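Local coordinates for GH26C (Muricauda sp. MAR_2010_75, PDB 6Q78), which probably hydrolyses internal beta-1,4-mannosidic linkages of mannans, as a beta-mannanase of glycoside hydrolase family 26, at residues D99-G107 / P383-M394; K197-K208 / Y255-M265. All coordinates share one frame; numbering follows the deposited sequence.

Interaction 1 (D99-G107 / P383-M394); sequences DSDIKKMTG and PVPGLPSANDFM
Met105 reaches from helix 101-106 into the bend formed by residues 383-394 and buries more surface than any other residue of the contact. Its CB lies 3.3 Å from Pro383 O, and CG, set anti to the backbone N (chi1 -175°), meets the same oxygen while lying 3.7 Å from Phe393 CD2. SD then comes up against the backbone of the second segment, 3.5 Å from Val384 C. Bends at chi2 and chi3 turn the tip, CE, onto the methyl of Ala390 (CE to CB 3.6 Å) and the CG of Met394. Thr106 CG2 meets the edge of the Phe393 ring, near its plane, and Pro385 CG rests on the carbonyl of Lys104. No hydrogen bond crosses between the segments, which meet by van der Waals contact, part of it against backbone carbonyls. Val384 CG1 sits 3.6 Å from CG of Asp101, whose OD1 forms a salt bridge with Lys104 NZ (2.8 Å) and whose OD2 bonds to Tyr93 N and Asn375 ND2. An alanine here is likely to leave Lys104 NZ without its charged mate and those two donors without their acceptor. The axes of the short helical segments 101-106 and 390-394 approach to 10.8 Å, at 90°; helix 351-361 adjoins through Phe352, edge-to-face with Phe393, and strand 379-380 through Tyr380, which touches Leu387 and Ser389.

Interaction 2 (K197-K208 / Y255-M265); sequences KQKLEKIASFTK and YLKNTLSVNNM
Ala204 and Val262 mark the tight centre of this contact: Ala204 CB and Val262 CG2 stand 3.5 Å apart, closer than carbon pairs usually pack, and their CA atoms are the nearest pair across the segments. The same alanine methyl takes Leu260 CD1 at 3.6 Å, while Leu256 CD2 fills in beside Leu200 and Ile203. Deeper still, Met265 CE ends against Ile203 CG2, and Met265 itself touches Ile220 and Phe222 of strand 220-223. The small side chain of Ala204 is consistent with the close approach of the loop at Val262, where CA lies 6.2 Å from the CA of Ala204.

The outer side is more open and more polar: Lys197, Glu201 and Tyr255 are partly exposed, whereas Ala204, Val262 and Leu256 are buried. Tyr255, with CG anti to the backbone N (chi1 -163°), extends its ring beneath the Lys197 chain, whose CG makes a CH-pi contact over one face at 4.2 Å from the ring centroid. At the ring's edge, Tyr255 OH donates over 2.6 Å to Glu201 OE2, which accepts on its anti lone pair; the carboxylate and ring planes are 30° apart.

At the far end Asn264 ND2 donates to Thr207 O at 3.1 Å along an almost straight path (174°), approaching from above the carbonyl plane, and also bonds to Val218 O. Two acceptors thus occupy this buried amide nitrogen and probably fix the rotation of the amide, while the phenol's proton would probably stabilise the negative charge on Glu201.

Interactions 1 and 2 lie on opposite sides of the chain's centre, their own centres 37 Å apart and their nearest atoms about 18 Å, so neither touches the other. Along the chain interaction 2 is nested inside the loop that interaction 1 closes: residues 197-208 and 255-265 both fall between 99-107 and 383-394. Both belong to a chain whose parallel sheet is that of the TIM-barrel fold expected for this family. Interaction 2 joins helices 193-208 and 242-259, which flank strand 220-223 in sequence, and reaches the sheet there and at strand 265-269. Interaction 1 instead joins helix 101-106, which follows strand 81-86, to helix 390-397 near the chain's end, bringing early and late parts of the chain together.

Interaction 1 (D99-G107 / P383-M394)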
loop_
_atom_site.group_PDB
_atom_site.type_symbol
_atom_site.label_atom_id
_atom_site.label_comp_id
_atom_site.label_asym_id
_atom_site.label_seq_id
_atom_site.Cartn_x
_atom_site.Cartn_y
_atom_site.Cartn_z
ATOM N N ASP A 99 4.765 22.049 -0.994
ATOM C CA ASP A 99 3.973 21.223 -0.086
ATOM C C ASP A 99 3.262 20.108 -0.856
ATOM O O ASP A 99 2.919 20.265 -2.034
ATOM C CB ASP A 99 2.910 22.097 0.583
ATOM C CG ASP A 99 3.491 23.071 1.593
ATOM O OD1 ASP A 99 4.634 22.842 2.057
ATOM O OD2 ASP A 99 2.796 24.051 1.920
ATOM N N SER A 100 3.004 18.978 -0.177
ATOM C CA SER A 100 2.158 17.940 -0.755
ATOM C C SER A 100 0.834 18.549 -1.207
ATOM O O SER A 100 0.340 19.527 -0.620
ATOM C CB SER A 100 1.881 16.854 0.304
ATOM O OG SER A 100 1.035 17.314 1.367
ATOM N N ASP A 101 0.243 17.980 -2.270
ATOM C CA ASP A 101 -1.048 18.500 -2.707
ATOM C C ASP A 101 -2.083 18.422 -1.595
ATOM O O ASP A 101 -2.907 19.324 -1.459
ATOM C CB ASP A 101 -1.554 17.775 -3.956
ATOM C CG ASP A 101 -0.797 18.153 -5.211
ATOM O OD1 ASP A 101 -0.036 19.145 -5.189
ATOM O OD2 ASP A 101 -0.991 17.484 -6.256
ATOM N N ILE A 102 -2.070 17.361 -0.779
ATOM C CA ILE A 102 -3.056 17.293 0.294
ATOM C C ILE A 102 -2.868 18.438 1.279
ATOM O O ILE A 102 -3.852 18.975 1.793
ATOM C CB ILE A 102 -3.072 15.895 0.939
ATOM C CG1 ILE A 102 -3.856 14.953 0.018
ATOM C CG2 ILE A 102 -3.731 15.887 2.327
ATOM C CD1 ILE A 102 -3.786 13.481 0.446
ATOM N N LYS A 103 -1.622 18.860 1.524
ATOM C CA LYS A 103 -1.407 20.030 2.391
ATOM C C LYS A 103 -1.778 21.338 1.692
ATOM O O LYS A 103 -2.331 22.245 2.329
ATOM C CB LYS A 103 0.044 20.072 2.872
ATOM C CG LYS A 103 0.346 21.262 3.795
ATOM C CD LYS A 103 1.733 21.103 4.389
ATOM C CE LYS A 103 2.235 22.414 4.920
ATOM N NZ LYS A 103 1.473 22.823 6.098
ATOM N N LYS A 104 -1.512 21.461 0.381
ATOM C CA LYS A 104 -2.014 22.641 -0.334
ATOM C C LYS A 104 -3.517 22.771 -0.164
ATOM O O LYS A 104 -4.051 23.883 -0.063
ATOM C CB LYS A 104 -1.714 22.555 -1.840
ATOM C CG LYS A 104 -0.224 22.490 -2.274
ATOM C CD LYS A 104 -0.157 22.551 -3.801
ATOM C CE LYS A 104 1.246 22.510 -4.354
ATOM N NZ LYS A 104 1.813 21.116 -4.349
ATOM N N MET A 105 -4.223 21.644 -0.206
ATOM C CA MET A 105 -5.680 21.607 -0.196
ATOM C C MET A 105 -6.240 21.813 1.204
ATOM O O MET A 105 -7.132 22.658 1.401
ATOM C CB MET A 105 -6.112 20.227 -0.733
ATOM C CG MET A 105 -7.634 20.041 -0.914
ATOM S SD MET A 105 -8.360 21.189 -2.145
ATOM C CE MET A 105 -9.338 22.287 -1.078
ATOM N N THR A 106 -5.734 21.048 2.191
ATOM C CA THR A 106 -6.347 20.946 3.517
ATOM C C THR A 106 -5.597 21.695 4.607
ATOM O O THR A 106 -6.171 21.898 5.690
ATOM C CB THR A 106 -6.438 19.483 3.987
ATOM O OG1 THR A 106 -5.127 19.003 4.382
ATOM C CG2 THR A 106 -7.034 18.583 2.923
ATOM N N GLY A 107 -4.349 22.076 4.363
ATOM C CA GLY A 107 -3.489 22.625 5.399
ATOM C C GLY A 107 -2.710 21.590 6.176
ATOM O O GLY A 107 -1.756 21.971 6.898
ATOM N N PRO A 383 -7.799 16.836 -4.964
ATOM C CA PRO A 383 -7.810 18.178 -5.557
ATOM C C PRO A 383 -6.876 19.132 -4.824
ATOM O O PRO A 383 -6.419 18.875 -3.701
ATOM C CB PRO A 383 -9.265 18.629 -5.365
ATOM C CG PRO A 383 -9.665 17.955 -4.068
ATOM C CD PRO A 383 -9.020 16.553 -4.192
ATOM N N VAL A 384 -6.572 20.234 -5.508
ATOM C CA VAL A 384 -5.923 21.378 -4.871
ATOM C C VAL A 384 -6.905 22.539 -4.998
ATOM O O VAL A 384 -7.894 22.434 -5.741
ATOM C CB VAL A 384 -4.544 21.681 -5.488
ATOM C CG1 VAL A 384 -3.569 20.482 -5.280
ATOM C CG2 VAL A 384 -4.662 22.098 -6.932
ATOM N N PRO A 385 -6.667 23.638 -4.308
ATOM C CA PRO A 385 -7.686 24.689 -4.311
ATOM C C PRO A 385 -8.001 25.248 -5.701
ATOM O O PRO A 385 -7.148 25.474 -6.508
ATOM C CB PRO A 385 -7.089 25.743 -3.358
ATOM C CG PRO A 385 -6.256 24.927 -2.405
ATOM C CD PRO A 385 -5.619 23.911 -3.313
ATOM N N GLY A 386 -9.284 25.452 -5.927
ATOM C CA GLY A 386 -9.780 25.941 -7.192
ATOM C C GLY A 386 -10.160 24.844 -8.171
ATOM O O GLY A 386 -10.727 25.129 -9.187
ATOM N N LEU A 387 -9.854 23.593 -7.865
ATOM C CA LEU A 387 -10.227 22.523 -8.772
ATOM C C LEU A 387 -11.568 21.977 -8.404
ATOM O O LEU A 387 -11.933 21.977 -7.272
ATOM C CB LEU A 387 -9.219 21.370 -8.714
ATOM C CG LEU A 387 -7.830 21.612 -9.263
ATOM C CD1 LEU A 387 -7.091 20.262 -9.281
ATOM C CD2 LEU A 387 -7.874 22.204 -10.665
ATOM N N PRO A 388 -12.282 21.429 -9.378
ATOM C CA PRO A 388 -13.538 20.768 -9.074
ATOM C C PRO A 388 -13.198 19.579 -8.160
ATOM O O PRO A 388 -12.225 18.864 -8.448
ATOM C CB PRO A 388 -14.017 20.264 -10.437
ATOM C CG PRO A 388 -13.377 21.152 -11.412
ATOM C CD PRO A 388 -12.058 21.548 -10.820
ATOM N N SER A 389 -14.051 19.409 -7.161
ATOM C CA SER A 389 -14.063 18.475 -6.014
ATOM C C SER A 389 -13.344 19.005 -4.772
ATOM O O SER A 389 -13.369 18.352 -3.765
ATOM C CB SER A 389 -13.590 17.029 -6.282
ATOM O OG SER A 389 -12.193 17.029 -6.454
ATOM N N ALA A 390 -12.799 20.218 -4.816
ATOM C CA ALA A 390 -12.089 20.717 -3.650
ATOM C C ALA A 390 -12.959 20.812 -2.406
ATOM O O ALA A 390 -12.593 20.336 -1.370
ATOM C CB ALA A 390 -11.485 22.081 -3.980
ATOM N N ASN A 391 -14.154 21.386 -2.514
ATOM C CA ASN A 391 -15.015 21.500 -1.350
ATOM C C ASN A 391 -15.481 20.151 -0.825
ATOM O O ASN A 391 -15.565 19.925 0.356
ATOM C CB ASN A 391 -16.194 22.460 -1.600
ATOM C CG ASN A 391 -16.992 22.730 -0.337
ATOM O OD1 ASN A 391 -18.097 22.253 -0.188
ATOM N ND2 ASN A 391 -16.401 23.481 0.586
ATOM N N ASP A 392 -15.782 19.258 -1.758
ATOM C CA ASP A 392 -16.212 17.910 -1.428
ATOM C C ASP A 392 -15.081 17.199 -0.652
ATOM O O ASP A 392 -15.319 16.566 0.330
ATOM C CB ASP A 392 -16.579 17.175 -2.730
ATOM C CG ASP A 392 -16.901 15.712 -2.537
ATOM O OD1 ASP A 392 -17.475 15.342 -1.539
ATOM O OD2 ASP A 392 -16.564 14.975 -3.451
ATOM N N PHE A 393 -13.857 17.371 -1.102
ATOM C CA PHE A 393 -12.722 16.775 -0.408
ATOM C C PHE A 393 -12.571 17.353 0.993
ATOM O O PHE A 393 -12.266 16.652 1.908
ATOM C CB PHE A 393 -11.450 16.976 -1.212
ATOM C CG PHE A 393 -10.272 16.189 -0.713
ATOM C CD1 PHE A 393 -10.194 14.854 -0.957
ATOM C CD2 PHE A 393 -9.257 16.785 -0.043
ATOM C CE1 PHE A 393 -9.101 14.114 -0.538
ATOM C CE2 PHE A 393 -8.174 16.067 0.399
ATOM C CZ PHE A 393 -8.087 14.716 0.144
ATOM N N MET A 394 -12.784 18.657 1.143
ATOM C CA MET A 394 -12.690 19.273 2.456
ATOM C C MET A 394 -13.726 18.725 3.402
ATOM O O MET A 394 -13.459 18.499 4.548
ATOM C CB MET A 394 -12.851 20.787 2.346
ATOM C CG MET A 394 -11.693 21.466 1.667
ATOM S SD MET A 394 -10.132 21.358 2.567
ATOM C CE MET A 394 -10.605 21.437 4.274
#

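Interaction 2 (K197-K208 / Y255-M265)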
loop_
_atom_site.group_PDB
_atom_site.type_symbol
_atom_site.label_atom_id
_atom_site.label_comp_id
_atom_site.label_asym_id
_atom_site.label_seq_id
_atom_site.Cartn_x
_atom_site.Cartn_y
_atom_site.Cartn_z
ATOM N N LYS A 197 16.440 -13.481 -5.625
ATOM C CA LYS A 197 17.027 -13.340 -4.295
ATOM C C LYS A 197 17.852 -12.069 -4.198
ATOM O O LYS A 197 17.805 -11.384 -3.175
ATOM C CB LYS A 197 17.845 -14.577 -3.923
ATOM C CG LYS A 197 16.967 -15.794 -3.597
ATOM C CD LYS A 197 17.765 -17.005 -3.067
ATOM C CE LYS A 197 18.727 -17.591 -4.032
ATOM N NZ LYS A 197 19.280 -18.774 -3.283
ATOM N N GLN A 198 18.595 -11.720 -5.267
ATOM C CA GLN A 198 19.382 -10.486 -5.234
ATOM C C GLN A 198 18.486 -9.263 -5.127
ATOM O O GLN A 198 18.830 -8.299 -4.432
ATOM C CB GLN A 198 20.294 -10.418 -6.465
ATOM C CG GLN A 198 21.402 -9.370 -6.349
ATOM C CD GLN A 198 20.904 -7.947 -6.521
ATOM O OE1 GLN A 198 20.100 -7.654 -7.409
ATOM N NE2 GLN A 198 21.376 -7.048 -5.655
ATOM N N LYS A 199 17.333 -9.275 -5.802
ATOM C CA LYS A 199 16.404 -8.147 -5.662
ATOM C C LYS A 199 15.882 -8.034 -4.232
ATOM O O LYS A 199 15.746 -6.926 -3.692
ATOM C CB LYS A 199 15.224 -8.298 -6.623
ATOM C CG LYS A 199 15.579 -8.327 -8.108
ATOM C CD LYS A 199 16.483 -7.158 -8.522
ATOM C CE LYS A 199 16.583 -7.133 -10.064
ATOM N NZ LYS A 199 17.459 -5.987 -10.532
ATOM N N LEU A 200 15.537 -9.176 -3.609
ATOM C CA LEU A 200 15.104 -9.127 -2.208
ATOM C C LEU A 200 16.227 -8.643 -1.300
ATOM O O LEU A 200 15.978 -7.938 -0.314
ATOM C CB LEU A 200 14.588 -10.494 -1.746
ATOM C CG LEU A 200 13.353 -10.966 -2.522
ATOM C CD1 LEU A 200 12.975 -12.294 -1.871
ATOM C CD2 LEU A 200 12.191 -9.975 -2.442
ATOM N N GLU A 201 17.465 -9.011 -1.615
ATOM C CA GLU A 201 18.592 -8.514 -0.825
ATOM C C GLU A 201 18.711 -7.000 -0.939
ATOM O O GLU A 201 19.038 -6.326 0.051
ATOM C CB GLU A 201 19.878 -9.223 -1.257
ATOM C CG GLU A 201 19.877 -10.703 -0.816
ATOM C CD GLU A 201 20.756 -11.622 -1.668
ATOM O OE1 GLU A 201 21.647 -11.126 -2.401
ATOM O OE2 GLU A 201 20.559 -12.864 -1.602
ATOM N N LYS A 202 18.430 -6.440 -2.126
ATOM C CA LYS A 202 18.439 -4.980 -2.270
ATOM C C LYS A 202 17.290 -4.346 -1.492
ATOM O O LYS A 202 17.484 -3.339 -0.801
ATOM C CB LYS A 202 18.329 -4.599 -3.757
ATOM C CG LYS A 202 18.281 -3.087 -4.021
ATOM C CD LYS A 202 19.570 -2.406 -3.500
ATOM C CE LYS A 202 19.431 -0.871 -3.497
ATOM N NZ LYS A 202 19.251 -0.327 -4.889
ATOM N N ILE A 203 16.086 -4.930 -1.556
ATOM C CA ILE A 203 14.992 -4.432 -0.727
ATOM C C ILE A 203 15.383 -4.457 0.747
ATOM O O ILE A 203 15.111 -3.507 1.496
ATOM C CB ILE A 203 13.709 -5.242 -0.999
ATOM C CG1 ILE A 203 13.147 -4.832 -2.377
ATOM C CG2 ILE A 203 12.663 -4.998 0.140
ATOM C CD1 ILE A 203 11.941 -5.650 -2.799
ATOM N N ALA A 204 16.009 -5.550 1.197
ATOM C CA ALA A 204 16.373 -5.666 2.609
ATOM C C ALA A 204 17.418 -4.637 3.004
ATOM O O ALA A 204 17.300 -4.017 4.074
ATOM C CB ALA A 204 16.878 -7.078 2.897
ATOM N N SER A 205 18.462 -4.448 2.184
ATOM C CA SER A 205 19.497 -3.491 2.552
ATOM C C SER A 205 18.935 -2.074 2.560
ATOM O O SER A 205 19.246 -1.280 3.467
ATOM C CB SER A 205 20.724 -3.626 1.646
ATOM O OG SER A 205 20.428 -3.224 0.337
ATOM N N PHE A 206 18.060 -1.747 1.602
ATOM C CA PHE A 206 17.437 -0.429 1.637
ATOM C C PHE A 206 16.589 -0.286 2.889
ATOM O O PHE A 206 16.641 0.748 3.583
ATOM C CB PHE A 206 16.574 -0.221 0.377
ATOM C CG PHE A 206 15.845 1.091 0.348
ATOM C CD1 PHE A 206 14.579 1.215 0.901
ATOM C CD2 PHE A 206 16.451 2.219 -0.193
ATOM C CE1 PHE A 206 13.910 2.434 0.853
ATOM C CE2 PHE A 206 15.795 3.441 -0.210
ATOM C CZ PHE A 206 14.540 3.555 0.302
ATOM N N THR A 207 15.749 -1.287 3.156
ATOM C CA THR A 207 14.827 -1.176 4.289
ATOM C C THR A 207 15.578 -1.073 5.622
ATOM O O THR A 207 15.199 -0.278 6.505
ATOM C CB THR A 207 13.895 -2.384 4.265
ATOM O OG1 THR A 207 13.108 -2.359 3.064
ATOM C CG2 THR A 207 12.928 -2.368 5.462
ATOM N N LYS A 208 16.655 -1.854 5.794
ATOM C CA LYS A 208 17.408 -1.792 7.046
ATOM C C LYS A 208 18.249 -0.534 7.160
ATOM O O LYS A 208 18.805 -0.290 8.243
ATOM C CB LYS A 208 18.332 -2.980 7.146
ATOM C CG LYS A 208 17.645 -4.281 7.336
ATOM C CD LYS A 208 18.747 -5.346 7.374
ATOM C CE LYS A 208 18.225 -6.675 7.611
ATOM N NZ LYS A 208 19.431 -7.562 7.715
ATOM N N TYR A 255 12.245 -15.302 3.260
ATOM C CA TYR A 255 13.586 -14.861 2.903
ATOM C C TYR A 255 13.886 -13.490 3.501
ATOM O O TYR A 255 14.988 -13.265 4.029
ATOM C CB TYR A 255 13.731 -14.837 1.382
ATOM C CG TYR A 255 15.176 -14.797 0.903
ATOM C CD1 TYR A 255 15.975 -15.919 0.980
ATOM C CD2 TYR A 255 15.725 -13.650 0.351
ATOM C CE1 TYR A 255 17.285 -15.896 0.544
ATOM C CE2 TYR A 255 17.042 -13.625 -0.112
ATOM C CZ TYR A 255 17.814 -14.746 0.007
ATOM O OH TYR A 255 19.135 -14.740 -0.431
ATOM N N LEU A 256 12.914 -12.573 3.445
ATOM C CA LEU A 256 13.121 -11.248 4.031
ATOM C C LEU A 256 13.209 -11.297 5.555
ATOM O O LEU A 256 14.141 -10.737 6.150
ATOM C CB LEU A 256 11.982 -10.324 3.638
ATOM C CG LEU A 256 12.080 -9.870 2.170
ATOM C CD1 LEU A 256 10.771 -9.255 1.745
ATOM C CD2 LEU A 256 13.191 -8.843 2.047
ATOM N N LYS A 257 12.267 -11.992 6.197
ATOM C CA LYS A 257 12.199 -11.994 7.662
ATOM C C LYS A 257 13.298 -12.841 8.286
ATOM O O LYS A 257 13.944 -12.425 9.258
ATOM C CB LYS A 257 10.817 -12.485 8.089
ATOM C CG LYS A 257 10.693 -12.840 9.564
ATOM C CD LYS A 257 9.219 -13.124 9.900
ATOM C CE LYS A 257 8.685 -14.339 9.205
ATOM N NZ LYS A 257 9.245 -15.530 9.887
ATOM N N ASN A 258 13.538 -14.033 7.750
ATOM C CA ASN A 258 14.446 -14.979 8.373
ATOM C C ASN A 258 15.851 -14.904 7.780
ATOM O O ASN A 258 16.802 -14.581 8.491
ATOM C CB ASN A 258 13.831 -16.385 8.309
ATOM C CG ASN A 258 12.512 -16.456 9.064
ATOM O OD1 ASN A 258 11.489 -16.873 8.529
ATOM N ND2 ASN A 258 12.529 -16.024 10.309
ATOM N N THR A 259 16.008 -15.169 6.481
ATOM C CA THR A 259 17.348 -15.166 5.895
ATOM C C THR A 259 18.015 -13.800 5.994
ATOM O O THR A 259 19.206 -13.708 6.327
ATOM C CB THR A 259 17.276 -15.653 4.450
ATOM O OG1 THR A 259 16.701 -16.960 4.452
ATOM C CG2 THR A 259 18.660 -15.738 3.836
ATOM N N LEU A 260 17.270 -12.725 5.714
ATOM C CA LEU A 260 17.847 -11.383 5.652
ATOM C C LEU A 260 17.563 -10.562 6.911
ATOM O O LEU A 260 17.927 -9.381 6.966
ATOM C CB LEU A 260 17.347 -10.636 4.402
ATOM C CG LEU A 260 17.627 -11.382 3.103
ATOM C CD1 LEU A 260 17.084 -10.589 1.963
ATOM C CD2 LEU A 260 19.130 -11.652 2.928
ATOM N N SER A 261 16.920 -11.164 7.910
ATOM C CA SER A 261 16.657 -10.530 9.216
ATOM C C SER A 261 16.067 -9.130 9.117
ATOM O O SER A 261 16.455 -8.221 9.867
ATOM C CB SER A 261 17.905 -10.520 10.097
ATOM O OG SER A 261 18.413 -11.836 10.263
ATOM N N VAL A 262 15.081 -8.958 8.235
ATOM C CA VAL A 262 14.398 -7.669 8.133
ATOM C C VAL A 262 13.347 -7.623 9.229
ATOM O O VAL A 262 12.354 -8.355 9.186
ATOM C CB VAL A 262 13.751 -7.452 6.766
ATOM C CG1 VAL A 262 12.993 -6.103 6.763
ATOM C CG2 VAL A 262 14.836 -7.433 5.671
ATOM N N ASN A 263 13.557 -6.754 10.211
ATOM C CA ASN A 263 12.681 -6.699 11.367
ATOM C C ASN A 263 11.803 -5.464 11.406
ATOM O O ASN A 263 11.062 -5.282 12.383
ATOM C CB ASN A 263 13.531 -6.788 12.644
ATOM C CG ASN A 263 14.079 -8.164 12.853
ATOM O OD1 ASN A 263 13.415 -9.139 12.510
ATOM N ND2 ASN A 263 15.283 -8.270 13.429
ATOM N N ASN A 264 11.855 -4.606 10.381
ATOM C CA ASN A 264 11.046 -3.391 10.369
ATOM C C ASN A 264 10.035 -3.405 9.219
ATOM O O ASN A 264 9.843 -2.416 8.515
ATOM C CB ASN A 264 11.923 -2.124 10.363
ATOM C CG ASN A 264 12.928 -2.054 9.200
ATOM O OD1 ASN A 264 13.605 -3.023 8.864
ATOM N ND2 ASN A 264 13.068 -0.867 8.634
ATOM N N MET A 265 9.368 -4.542 9.022
ATOM C CA MET A 265 8.421 -4.734 7.922
ATOM C C MET A 265 7.151 -5.410 8.425
ATOM O O MET A 265 7.207 -6.420 9.142
ATOM C CB MET A 265 9.061 -5.632 6.852
ATOM C CG MET A 265 8.462 -5.552 5.479
ATOM S SD MET A 265 9.602 -6.393 4.326
ATOM C CE MET A 265 10.401 -5.041 3.482
#